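Local coordinates for esterase D (Cellvibrio japonicus, PDB 2W87), which probably hydrolyses feruloyl esters of plant cell-wall polysaccharides and, through a family 35 carbohydrate-binding module, binds glucuronic acid with the aid of calcium, at residues A[21-25]-A[91-95]; A[29-35]-A[118-124]; A[65-71]-A[81-87]. One frame throughout, in Å; residues are numbered along the deposited sequence. Where two conformers were deposited one is given.

Overall arrangement
The three contacts meet around one glucuronic acid at the loop end of the β-sandwich, each supplying a different part of its pocket. Interaction 1 brings a histidine and a tryptophan to the sugar ring and its hydroxyls, interaction 2 carries the calcium that the sugar helps to coordinate, and interaction 3 sends an arginine to the carboxylate. The centres of interactions 1 and 2 lie about 11 Å apart, those of 2 and 3 about 12 Å, and those of 1 and 3 about 17 Å. Arg-67 of interaction 3 reaches both others: its NH2 forms a salt bridge with Glu-118 OE1 of interaction 2 at 3.0 Å, and its NH1 packs 3.6 Å from Trp-91 CH2 of interaction 1.

Interaction 1 of 3, residues A[21-25]-A[91-95]; sequences NHTGF and WTTWQ. With GCU (alpha-D-glucopyranuronic acid), chain E.
His-22 lies alongside Trp-91, the two side chains running the same way toward the bound glucuronic acid. With chi1 at -61°, CG of His-22 stands opposite its own carbonyl carbon, and the ring is carried out over the neighbouring loop. Followed outward, CB rests 3.5 Å from Trp-91 O. The imidazole then spreads over Trp-91 CB, which approaches all five ring atoms almost evenly because it sits on the ring normal, 3.5 Å from the centroid, in a CH-pi contact. Past CB the five-membered ring of Trp-91 makes an offset stack with the imidazole, the planes 19° apart. At the tip, His-22 NE2 has the sugar O2 as its shorter hydrogen-bond partner, at 2.8 Å and near the imidazole plane, and O3 as a longer second one at 3.2 Å. Trp-91 turns a face of its indole to the sugar, where CH2 lies 3.7 Å from sugar C6.

Farther from the pocket, Trp-94 joins the same loops. Its NE1 points straight at Thr-23 O, 2.9 Å away and in the plane of the indole, while the Gly-24 carbonyl and the Phe-25 nitrogen lie over one indole face. Thr-23 and Thr-92 run side by side, and a water connects Thr-23 OG1 to Thr-92 O. These bonds join the loop 21-25 to 91-95 beside the ligand-bearing rings. The sugar thus meets an apolar aromatic face and a polar imidazole nitrogen, consistent with recognition of both the sugar ring and its O2 and O3 hydroxyls.

Interaction 2 of 3, residues A[29-35]-A[118-124]; sequences GFANTNN and EGLPNID. With CA (calcium ion), chain D; CA (calcium ion), chain C; GCU (alpha-D-glucopyranuronic acid), chain E.
The Phe-30 ring and the Asn-122 side chain meet at a slant, ring and amide planes 27° apart, with Phe-30 CD1 3.6 Å from Asn-122 CB. The amide of Asn-122 also lies beside that of Asn-32, their planes 65° apart, and it is further touched by Trp-91. Asn-122 binds the glucuronic acid, its amide bordering the sugar at O3 and O4; O3 also approaches the Phe-30 ring obliquely.

Behind these side chains, strand 30-33 runs antiparallel to strand 122-124. A single hydrogen-bonded pair, Ala-31 with Ile-123, gives the reciprocal bonds Ala-31 N to Ile-123 O (2.8 Å) and Ile-123 N to Ala-31 O (2.9 Å). Beyond this bridge a side chain takes over: Thr-33 OG1 accepts a bond from Leu-120 N at 2.8 Å and donates to a water, which in turn donates to Glu-118 O and Leu-120 O.

That water is also a ligand of the calcium ion at the sugar. Asn-32 holds its CG opposite the backbone N (chi1 175°), placing OD1 2.3 Å from this ion, while its ND2 is anchored by Asp-19. Thr-33 O, two more waters, and the sugar O4 and O6A are further ligands, O6A at 2.4 Å, and Asn-35 also belongs to the site. At the other end of the contact Gly-29 O, Asp-124 O and Asp-124 OD1 bind the second calcium, which Gln-5, Glu-6 and Thr-26 complete; Asp-124 OD2 makes a salt bridge with Arg-58.

From Asn-32 OD1 and Thr-33 O the ion at the sugar receives formally neutral oxygens, whereas the sugar brings a carboxylate, consistent with a preference for uronic acids.

Interaction 3 of 3, residues A[65-71]-A[81-87]; sequences ANRNGSL and YTVSLPT. With GCU (alpha-D-glucopyranuronic acid), chain E.
Residues 69-71 pair antiparallel with 81-83, Gly-69 with Val-83 and Leu-71 with Tyr-81 as hydrogen-bonded pairs on either side of the non-hydrogen-bonded pair Ser-70 and Thr-82, the short strand axes at 144°. Past the strand ends the ladder goes on with a side chain in place of a carbonyl. Arg-67 N bonds to Leu-85 O at 3.0 Å, but Leu-85 N reaches the side-chain oxygen Asn-68 OD1, also at 3.0 Å, coming from above the amide carbonyl plane by 42°. The same OD1 accepts a second bond, from Asn-66 ND2, and together with a water at Asn-68 ND2 this double grip helps to set the turn of the Asn-68 amide. Asn-66 OD1 in turn lies 3.3 Å from Pro-86 CA, and a water joins it to Thr-87 N.

The strands form a β-hairpin of the β-sandwich usual for family 35 binding modules. Leu-71, Tyr-81 and Val-83 share one face, with Leu-71 CB 3.9 Å from Val-83 CG2; Leu-71 and Val-83 pack on strands 51-60 and 106-114. Tyr-81 meets Leu-71 CD2 through its CD2 and presents a ring edge to Leu-71 O; its hydroxyl is bonded to Asp-102 N. Leu-85 CD1 lies 3.4 Å from Arg-67 O, a buried carbonyl without a polar partner.

From this frame Arg-67 leaves toward the sugar with its chain extended from CG to NE. Its guanidinium meets the carboxylate edge-on and two-pronged, NH1 to O6A and NH2 to O6B of the glucuronic acid, each 2.8 Å and nearly straight. Glu-118 OE1 at NH2 and probably Leu-120 O at NH1 hold the same two nitrogens from the protein side, which would orient the guanidinium for the anion.

Interaction 1 of 3, residues A[21-25]-A[91-95]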
loop_
_atom_site.group_PDB
_atom_site.type_symbol
_atom_site.label_atom_id
_atom_site.label_comp_id
_atom_site.label_asym_id
_atom_site.label_seq_id
_atom_site.Cartn_x
_atom_site.Cartn_y
_atom_site.Cartn_z
ATOM N N ASN A 21 7.930 9.129 -13.099
ATOM C CA ASN A 21 8.892 10.212 -13.356
ATOM C C ASN A 21 9.996 10.348 -12.301
ATOM O O ASN A 21 10.714 11.351 -12.271
ATOM C CB ASN A 21 8.156 11.547 -13.486
ATOM C CG ASN A 21 7.471 11.957 -12.202
ATOM O OD1 ASN A 21 7.006 11.106 -11.453
ATOM N ND2 ASN A 21 7.413 13.261 -11.937
ATOM N N HIS A 22 10.116 9.367 -11.423
ATOM C CA HIS A 22 11.263 9.262 -10.526
ATOM C C HIS A 22 11.790 7.844 -10.653
ATOM O O HIS A 22 11.015 6.905 -10.612
ATOM C CB HIS A 22 10.852 9.482 -9.066
ATOM C CG HIS A 22 10.266 10.828 -8.788
ATOM N ND1 HIS A 22 10.976 11.996 -8.961
ATOM C CD2 HIS A 22 9.056 11.186 -8.298
ATOM C CE1 HIS A 22 10.218 13.020 -8.608
ATOM N NE2 HIS A 22 9.043 12.555 -8.213
ATOM N N THR A 23 13.102 7.679 -10.764
ATOM C CA THR A 23 13.658 6.351 -10.938
ATOM C C THR A 23 13.539 5.500 -9.680
ATOM O O THR A 23 13.340 6.014 -8.590
ATOM C CB THR A 23 15.137 6.447 -11.363
ATOM O OG1 THR A 23 15.870 7.199 -10.392
ATOM C CG2 THR A 23 15.255 7.127 -12.755
ATOM N N GLY A 24 13.622 4.190 -9.864
ATOM C CA GLY A 24 13.864 3.243 -8.777
ATOM C C GLY A 24 12.672 2.373 -8.405
ATOM O O GLY A 24 12.806 1.487 -7.576
ATOM N N PHE A 25 11.519 2.635 -9.030
ATOM C CA PHE A 25 10.308 1.850 -8.814
ATOM C C PHE A 25 10.459 0.522 -9.559
ATOM O O PHE A 25 11.408 0.331 -10.338
ATOM C CB PHE A 25 9.083 2.573 -9.353
ATOM C CG PHE A 25 9.200 2.946 -10.811
ATOM C CD1 PHE A 25 8.893 2.029 -11.794
ATOM C CD2 PHE A 25 9.629 4.198 -11.178
ATOM C CE1 PHE A 25 9.036 2.349 -13.133
ATOM C CE2 PHE A 25 9.754 4.529 -12.492
ATOM C CZ PHE A 25 9.436 3.580 -13.478
ATOM N N TRP A 91 12.840 11.510 -3.682
ATOM C CA TRP A 91 11.790 10.781 -4.390
ATOM C C TRP A 91 12.334 9.595 -5.192
ATOM O O TRP A 91 11.578 8.759 -5.701
ATOM C CB TRP A 91 10.977 11.717 -5.301
ATOM C CG TRP A 91 10.245 12.737 -4.537
ATOM C CD1 TRP A 91 10.504 14.083 -4.475
ATOM C CD2 TRP A 91 9.136 12.505 -3.651
ATOM N NE1 TRP A 91 9.614 14.693 -3.636
ATOM C CE2 TRP A 91 8.761 13.756 -3.116
ATOM C CE3 TRP A 91 8.412 11.374 -3.282
ATOM C CZ2 TRP A 91 7.706 13.898 -2.211
ATOM C CZ3 TRP A 91 7.354 11.516 -2.374
ATOM C CH2 TRP A 91 7.004 12.763 -1.855
ATOM N N THR A 92 13.658 9.529 -5.309
ATOM C CA THR A 92 14.315 8.437 -5.999
ATOM C C THR A 92 14.883 7.377 -5.056
ATOM O O THR A 92 15.460 6.408 -5.520
ATOM C CB THR A 92 15.454 9.002 -6.870
ATOM O OG1 THR A 92 16.236 9.922 -6.101
ATOM C CG2 THR A 92 14.857 9.742 -8.066
ATOM N N THR A 93 14.718 7.556 -3.750
ATOM C CA THR A 93 15.189 6.615 -2.733
ATOM C C THR A 93 13.979 5.911 -2.172
ATOM O O THR A 93 13.045 6.556 -1.676
ATOM C CB THR A 93 15.968 7.301 -1.590
ATOM O OG1 THR A 93 17.186 7.824 -2.127
ATOM C CG2 THR A 93 16.266 6.311 -0.441
ATOM N N TRP A 94 13.996 4.589 -2.309
ATOM C CA TRP A 94 12.898 3.746 -1.911
ATOM C C TRP A 94 13.273 2.949 -0.691
ATOM O O TRP A 94 14.413 2.465 -0.576
ATOM C CB TRP A 94 12.511 2.818 -3.049
ATOM C CG TRP A 94 12.162 3.564 -4.295
ATOM C CD1 TRP A 94 13.024 4.050 -5.230
ATOM C CD2 TRP A 94 10.847 3.973 -4.712
ATOM N NE1 TRP A 94 12.333 4.710 -6.214
ATOM C CE2 TRP A 94 10.996 4.683 -5.919
ATOM C CE3 TRP A 94 9.565 3.803 -4.184
ATOM C CZ2 TRP A 94 9.916 5.232 -6.606
ATOM C CZ3 TRP A 94 8.466 4.344 -4.889
ATOM C CH2 TRP A 94 8.663 5.052 -6.081
ATOM N N GLN A 95 12.324 2.784 0.210
ATOM C CA GLN A 95 12.511 1.953 1.396
ATOM C C GLN A 95 11.241 1.093 1.563
ATOM O O GLN A 95 10.260 1.229 0.798
ATOM C CB GLN A 95 12.767 2.841 2.610
ATOM C CG GLN A 95 13.976 3.701 2.504
ATOM C CD GLN A 95 15.295 2.965 2.368
ATOM O OE1 GLN A 95 15.389 1.761 2.595
ATOM N NE2 GLN A 95 16.331 3.698 1.991
HETATM C C1 GCU E . 6.422 16.051 -5.988
HETATM C C2 GCU E . 6.906 14.682 -6.465
HETATM C C3 GCU E . 5.730 13.710 -6.473
HETATM C C4 GCU E . 5.209 13.589 -5.056
HETATM C C5 GCU E . 4.814 14.991 -4.565
HETATM C C6 GCU E . 4.329 14.986 -3.122
HETATM O O1 GCU E . 5.405 16.462 -6.900
HETATM O O2 GCU E . 7.423 14.795 -7.780
HETATM O O3 GCU E . 6.123 12.426 -6.960
HETATM O O4 GCU E . 4.042 12.731 -4.980
HETATM O O5 GCU E . 5.939 15.866 -4.627
HETATM O O6A GCU E . 3.475 14.135 -2.835
HETATM O O6B GCU E . 4.792 15.825 -2.312
HETATM O O HOH W 1 16.298 5.555 -8.414
#

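Interaction 2 of 3, residues A[29-35]-A[118-124]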
loop_
_atom_site.group_PDB
_atom_site.type_symbol
_atom_site.label_atom_id
_atom_site.label_comp_id
_atom_site.label_asym_id
_atom_site.label_seq_id
_atom_site.Cartn_x
_atom_site.Cartn_y
_atom_site.Cartn_z
ATOM N N GLY A 29 5.421 1.616 -12.670
ATOM C CA GLY A 29 5.458 2.903 -11.980
ATOM C C GLY A 29 5.207 2.816 -10.479
ATOM O O GLY A 29 5.598 1.859 -9.819
ATOM N N PHE A 30 4.547 3.841 -9.965
ATOM C CA PHE A 30 4.225 3.935 -8.552
ATOM C C PHE A 30 2.958 4.752 -8.388
ATOM O O PHE A 30 2.598 5.535 -9.266
ATOM C CB PHE A 30 5.379 4.566 -7.781
ATOM C CG PHE A 30 5.863 5.880 -8.343
ATOM C CD1 PHE A 30 5.246 7.071 -8.008
ATOM C CD2 PHE A 30 6.952 5.924 -9.198
ATOM C CE1 PHE A 30 5.701 8.267 -8.513
ATOM C CE2 PHE A 30 7.416 7.112 -9.696
ATOM C CZ PHE A 30 6.797 8.290 -9.358
ATOM N N ALA A 31 2.242 4.515 -7.302
ATOM C CA ALA A 31 1.017 5.260 -7.021
ATOM C C ALA A 31 1.401 6.561 -6.309
ATOM O O ALA A 31 2.089 6.554 -5.272
ATOM C CB ALA A 31 0.070 4.423 -6.152
ATOM N N ASN A 32 0.919 7.675 -6.852
ATOM C CA ASN A 32 1.156 9.001 -6.299
ATOM C C ASN A 32 -0.165 9.615 -5.828
ATOM O O ASN A 32 -0.961 10.073 -6.642
ATOM C CB ASN A 32 1.771 9.886 -7.382
ATOM C CG ASN A 32 1.938 11.328 -6.950
ATOM O OD1 ASN A 32 1.647 11.689 -5.798
ATOM N ND2 ASN A 32 2.423 12.169 -7.881
ATOM N N THR A 33 -0.420 9.592 -4.530
ATOM C CA THR A 33 -1.670 10.155 -4.002
ATOM C C THR A 33 -1.720 11.673 -4.147
ATOM O O THR A 33 -0.691 12.354 -4.060
ATOM C CB THR A 33 -1.887 9.850 -2.498
ATOM O OG1 THR A 33 -0.773 10.329 -1.729
ATOM C CG2 THR A 33 -2.091 8.358 -2.279
ATOM N N ASN A 34 -2.929 12.174 -4.367
ATOM C CA ASN A 34 -3.264 13.545 -4.065
ATOM C C ASN A 34 -2.655 13.940 -2.733
ATOM O O ASN A 34 -2.586 13.123 -1.825
ATOM C CB ASN A 34 -4.783 13.683 -3.898
ATOM C CG ASN A 34 -5.555 13.463 -5.196
ATOM O OD1 ASN A 34 -5.036 13.727 -6.277
ATOM N ND2 ASN A 34 -6.819 12.999 -5.084
ATOM N N ASN A 35 -2.252 15.201 -2.603
ATOM C CA ASN A 35 -1.736 15.715 -1.345
ATOM C C ASN A 35 -2.893 16.209 -0.479
ATOM O O ASN A 35 -3.178 17.414 -0.404
ATOM C CB ASN A 35 -0.689 16.791 -1.634
ATOM C CG ASN A 35 0.336 16.326 -2.670
ATOM O OD1 ASN A 35 0.688 15.140 -2.721
ATOM N ND2 ASN A 35 0.763 17.233 -3.531
ATOM N N GLU A 118 -0.384 16.059 3.570
ATOM C CA GLU A 118 0.575 15.862 2.481
ATOM C C GLU A 118 0.232 14.635 1.632
ATOM O O GLU A 118 0.816 14.434 0.578
ATOM C CB GLU A 118 1.993 15.691 3.013
ATOM C CG GLU A 118 2.565 16.915 3.684
ATOM C CD GLU A 118 4.081 16.850 3.776
ATOM O OE1 GLU A 118 4.759 17.046 2.735
ATOM O OE2 GLU A 118 4.593 16.652 4.902
ATOM N N GLY A 119 -0.716 13.832 2.082
ATOM C CA GLY A 119 -1.030 12.604 1.377
ATOM C C GLY A 119 -0.028 11.535 1.779
ATOM O O GLY A 119 0.668 11.652 2.798
ATOM N N LEU A 120 0.044 10.472 0.989
ATOM C CA LEU A 120 1.004 9.410 1.233
ATOM C C LEU A 120 2.351 9.680 0.582
ATOM O O LEU A 120 2.486 10.566 -0.247
ATOM C CB LEU A 120 0.455 8.081 0.692
ATOM C CG LEU A 120 -0.715 7.466 1.453
ATOM C CD1 LEU A 120 -1.216 6.202 0.675
ATOM C CD2 LEU A 120 -0.314 7.098 2.871
ATOM N N PRO A 121 3.365 8.882 0.950
ATOM C CA PRO A 121 4.523 8.858 0.083
ATOM C C PRO A 121 4.117 8.248 -1.261
ATOM O O PRO A 121 2.964 7.803 -1.418
ATOM C CB PRO A 121 5.481 7.912 0.802
ATOM C CG PRO A 121 4.923 7.646 2.107
ATOM C CD PRO A 121 3.458 7.902 2.036
ATOM N N ASN A 122 5.031 8.237 -2.223
ATOM C CA ASN A 122 4.799 7.488 -3.452
ATOM C C ASN A 122 4.939 6.004 -3.138
ATOM O O ASN A 122 5.900 5.604 -2.475
ATOM C CB ASN A 122 5.804 7.922 -4.516
ATOM C CG ASN A 122 5.532 9.325 -5.056
ATOM O OD1 ASN A 122 4.405 9.841 -4.975
ATOM N ND2 ASN A 122 6.549 9.928 -5.654
ATOM N N ILE A 123 3.994 5.185 -3.598
ATOM C CA ILE A 123 3.942 3.762 -3.228
ATOM C C ILE A 123 4.264 2.900 -4.431
ATOM O O ILE A 123 3.529 2.873 -5.415
ATOM C CB ILE A 123 2.547 3.356 -2.684
ATOM C CG1 ILE A 123 2.114 4.300 -1.543
ATOM C CG2 ILE A 123 2.504 1.862 -2.350
ATOM C CD1 ILE A 123 3.004 4.300 -0.323
ATOM N N ASP A 124 5.356 2.163 -4.343
ATOM C CA ASP A 124 5.797 1.352 -5.484
ATOM C C ASP A 124 5.039 0.055 -5.617
ATOM O O ASP A 124 4.640 -0.335 -6.719
ATOM C CB ASP A 124 7.280 1.032 -5.343
ATOM C CG ASP A 124 7.812 0.181 -6.465
ATOM O OD1 ASP A 124 7.323 0.294 -7.606
ATOM O OD2 ASP A 124 8.777 -0.571 -6.219
HETATM CA CA CA D . 5.430 -0.354 -8.940
HETATM CA CA CA C . 1.609 12.965 -3.837
HETATM C C1 GCU E . 6.422 16.051 -5.988
HETATM C C2 GCU E . 6.906 14.682 -6.465
HETATM C C3 GCU E . 5.730 13.710 -6.473
HETATM C C4 GCU E . 5.209 13.589 -5.056
HETATM C C5 GCU E . 4.814 14.991 -4.565
HETATM C C6 GCU E . 4.329 14.986 -3.122
HETATM O O1 GCU E . 5.405 16.462 -6.900
HETATM O O2 GCU E . 7.423 14.795 -7.780
HETATM O O3 GCU E . 6.123 12.426 -6.960
HETATM O O4 GCU E . 4.042 12.731 -4.980
HETATM O O5 GCU E . 5.939 15.866 -4.627
HETATM O O6A GCU E . 3.475 14.135 -2.835
HETATM O O6B GCU E . 4.792 15.825 -2.312
HETATM O O HOH W 2 0.930 7.626 -2.870
HETATM O O HOH W 3 1.047 12.600 -1.462
HETATM O O HOH W 4 2.424 10.743 -3.113
HETATM O O HOH W 5 1.092 14.716 -5.444
#

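Interaction 3 of 3, residues A[65-71]-A[81-87]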
loop_
_atom_site.group_PDB
_atom_site.type_symbol
_atom_site.label_atom_id
_atom_site.label_comp_id
_atom_site.label_asym_id
_atom_site.label_seq_id
_atom_site.Cartn_x
_atom_site.Cartn_y
_atom_site.Cartn_z
ATOM N N ALA A 65 8.708 15.408 6.143
ATOM C CA ALA A 65 8.023 14.878 7.309
ATOM C C ALA A 65 7.532 13.454 7.025
ATOM O O ALA A 65 7.381 13.058 5.864
ATOM C CB ALA A 65 6.842 15.785 7.676
ATOM N N ASN A 66 7.304 12.682 8.080
ATOM C CA ASN A 66 6.573 11.416 7.947
ATOM C C ASN A 66 5.255 11.688 7.254
ATOM O O ASN A 66 4.649 12.746 7.447
ATOM C CB ASN A 66 6.249 10.819 9.312
ATOM C CG ASN A 66 7.384 10.004 9.891
ATOM O OD1 ASN A 66 8.536 10.440 9.922
ATOM N ND2 ASN A 66 7.046 8.819 10.393
ATOM N N ARG A 67 4.823 10.711 6.456
ATOM C CA ARG A 67 3.516 10.728 5.839
ATOM C C ARG A 67 2.841 9.393 6.204
ATOM O O ARG A 67 2.557 8.550 5.332
ATOM C CB ARG A 67 3.678 10.879 4.354
ATOM C CG ARG A 67 4.205 12.202 3.943
ATOM C CD ARG A 67 4.156 12.316 2.452
ATOM N NE ARG A 67 4.721 13.575 1.986
ATOM C CZ ARG A 67 4.582 14.026 0.745
ATOM N NH1 ARG A 67 3.894 13.333 -0.151
ATOM N NH2 ARG A 67 5.116 15.193 0.398
ATOM N N ASN A 68 2.607 9.198 7.498
ATOM C CA ASN A 68 2.070 7.931 7.992
ATOM C C ASN A 68 0.727 7.646 7.349
ATOM O O ASN A 68 0.021 8.563 6.904
ATOM C CB ASN A 68 1.918 7.946 9.504
ATOM C CG ASN A 68 3.230 7.935 10.221
ATOM O OD1 ASN A 68 4.304 7.920 9.607
ATOM N ND2 ASN A 68 3.166 7.930 11.543
ATOM N N GLY A 69 0.415 6.361 7.286
ATOM C CA GLY A 69 -0.836 5.892 6.737
ATOM C C GLY A 69 -1.657 5.080 7.732
ATOM O O GLY A 69 -1.146 4.505 8.704
ATOM N N SER A 70 -2.950 5.095 7.493
ATOM C CA SER A 70 -3.874 4.205 8.156
ATOM C C SER A 70 -4.109 3.062 7.179
ATOM O O SER A 70 -4.312 3.298 6.009
ATOM C CB SER A 70 -5.181 4.935 8.447
ATOM O OG SER A 70 -6.202 4.018 8.734
ATOM N N LEU A 71 -4.053 1.833 7.650
ATOM C CA LEU A 71 -4.272 0.703 6.759
ATOM C C LEU A 71 -5.463 -0.061 7.299
ATOM O O LEU A 71 -5.421 -0.529 8.435
ATOM C CB LEU A 71 -3.034 -0.198 6.687
ATOM C CG LEU A 71 -3.200 -1.321 5.636
ATOM C CD1 LEU A 71 -1.912 -1.649 4.942
ATOM C CD2 LEU A 71 -3.817 -2.562 6.215
ATOM N N TYR A 81 -5.033 -0.511 11.129
ATOM C CA TYR A 81 -3.623 -0.571 11.458
ATOM C C TYR A 81 -2.973 0.746 11.136
ATOM O O TYR A 81 -3.518 1.551 10.362
ATOM C CB TYR A 81 -2.937 -1.650 10.622
ATOM C CG TYR A 81 -3.426 -3.060 10.873
ATOM C CD1 TYR A 81 -2.770 -3.876 11.773
ATOM C CD2 TYR A 81 -4.511 -3.580 10.178
ATOM C CE1 TYR A 81 -3.195 -5.166 12.001
ATOM C CE2 TYR A 81 -4.954 -4.850 10.420
ATOM C CZ TYR A 81 -4.277 -5.640 11.321
ATOM O OH TYR A 81 -4.712 -6.925 11.560
ATOM N N THR A 82 -1.786 0.956 11.693
ATOM C CA THR A 82 -1.033 2.174 11.445
ATOM C C THR A 82 0.255 1.795 10.731
ATOM O O THR A 82 0.871 0.810 11.110
ATOM C CB THR A 82 -0.731 2.902 12.767
ATOM O OG1 THR A 82 0.015 2.036 13.637
ATOM C CG2 THR A 82 -2.039 3.314 13.453
ATOM N N VAL A 83 0.653 2.552 9.695
ATOM C CA VAL A 83 1.882 2.282 8.954
ATOM C C VAL A 83 2.745 3.529 9.020
ATOM O O VAL A 83 2.316 4.593 8.619
ATOM C CB VAL A 83 1.604 1.924 7.472
ATOM C CG1 VAL A 83 2.881 1.612 6.734
ATOM C CG2 VAL A 83 0.655 0.728 7.373
ATOM N N SER A 84 3.943 3.386 9.567
ATOM C CA SER A 84 4.869 4.512 9.702
ATOM C C SER A 84 5.650 4.659 8.419
ATOM O O SER A 84 6.262 3.688 7.963
ATOM C CB SER A 84 5.845 4.254 10.839
ATOM O OG SER A 84 5.155 4.092 12.061
ATOM N N LEU A 85 5.682 5.872 7.885
ATOM C CA LEU A 85 6.286 6.154 6.586
ATOM C C LEU A 85 7.172 7.413 6.674
ATOM O O LEU A 85 6.826 8.486 6.190
ATOM C CB LEU A 85 5.172 6.307 5.554
ATOM C CG LEU A 85 4.327 5.038 5.306
ATOM C CD1 LEU A 85 3.075 5.348 4.438
ATOM C CD2 LEU A 85 5.143 3.939 4.657
ATOM N N PRO A 86 8.350 7.267 7.275
ATOM C CA PRO A 86 9.294 8.365 7.409
ATOM C C PRO A 86 9.905 8.798 6.095
ATOM O O PRO A 86 9.759 8.136 5.079
ATOM C CB PRO A 86 10.360 7.804 8.385
ATOM C CG PRO A 86 10.254 6.329 8.234
ATOM C CD PRO A 86 8.837 6.024 7.893
ATOM N N THR A 87 10.571 9.943 6.096
ATOM C CA THR A 87 11.227 10.387 4.877
ATOM C C THR A 87 12.265 9.355 4.437
ATOM O O THR A 87 12.858 8.664 5.270
ATOM C CB THR A 87 11.889 11.746 5.055
ATOM O OG1 THR A 87 12.605 12.063 3.857
ATOM C CG2 THR A 87 12.838 11.736 6.247
HETATM C C1 GCU E . 6.422 16.051 -5.988
HETATM C C2 GCU E . 6.906 14.682 -6.465
HETATM C C3 GCU E . 5.730 13.710 -6.473
HETATM C C4 GCU E . 5.209 13.589 -5.056
HETATM C C5 GCU E . 4.814 14.991 -4.565
HETATM C C6 GCU E . 4.329 14.986 -3.122
HETATM O O1 GCU E . 5.405 16.462 -6.900
HETATM O O2 GCU E . 7.423 14.795 -7.780
HETATM O O3 GCU E . 6.123 12.426 -6.960
HETATM O O4 GCU E . 4.042 12.731 -4.980
HETATM O O5 GCU E . 5.939 15.866 -4.627
HETATM O O6A GCU E . 3.475 14.135 -2.835
HETATM O O6B GCU E . 4.792 15.825 -2.312
HETATM O O HOH W 6 10.676 11.435 8.597
HETATM O O HOH W 7 5.816 7.242 13.284
HETATM O O HOH W 8 -5.935 3.035 11.133
#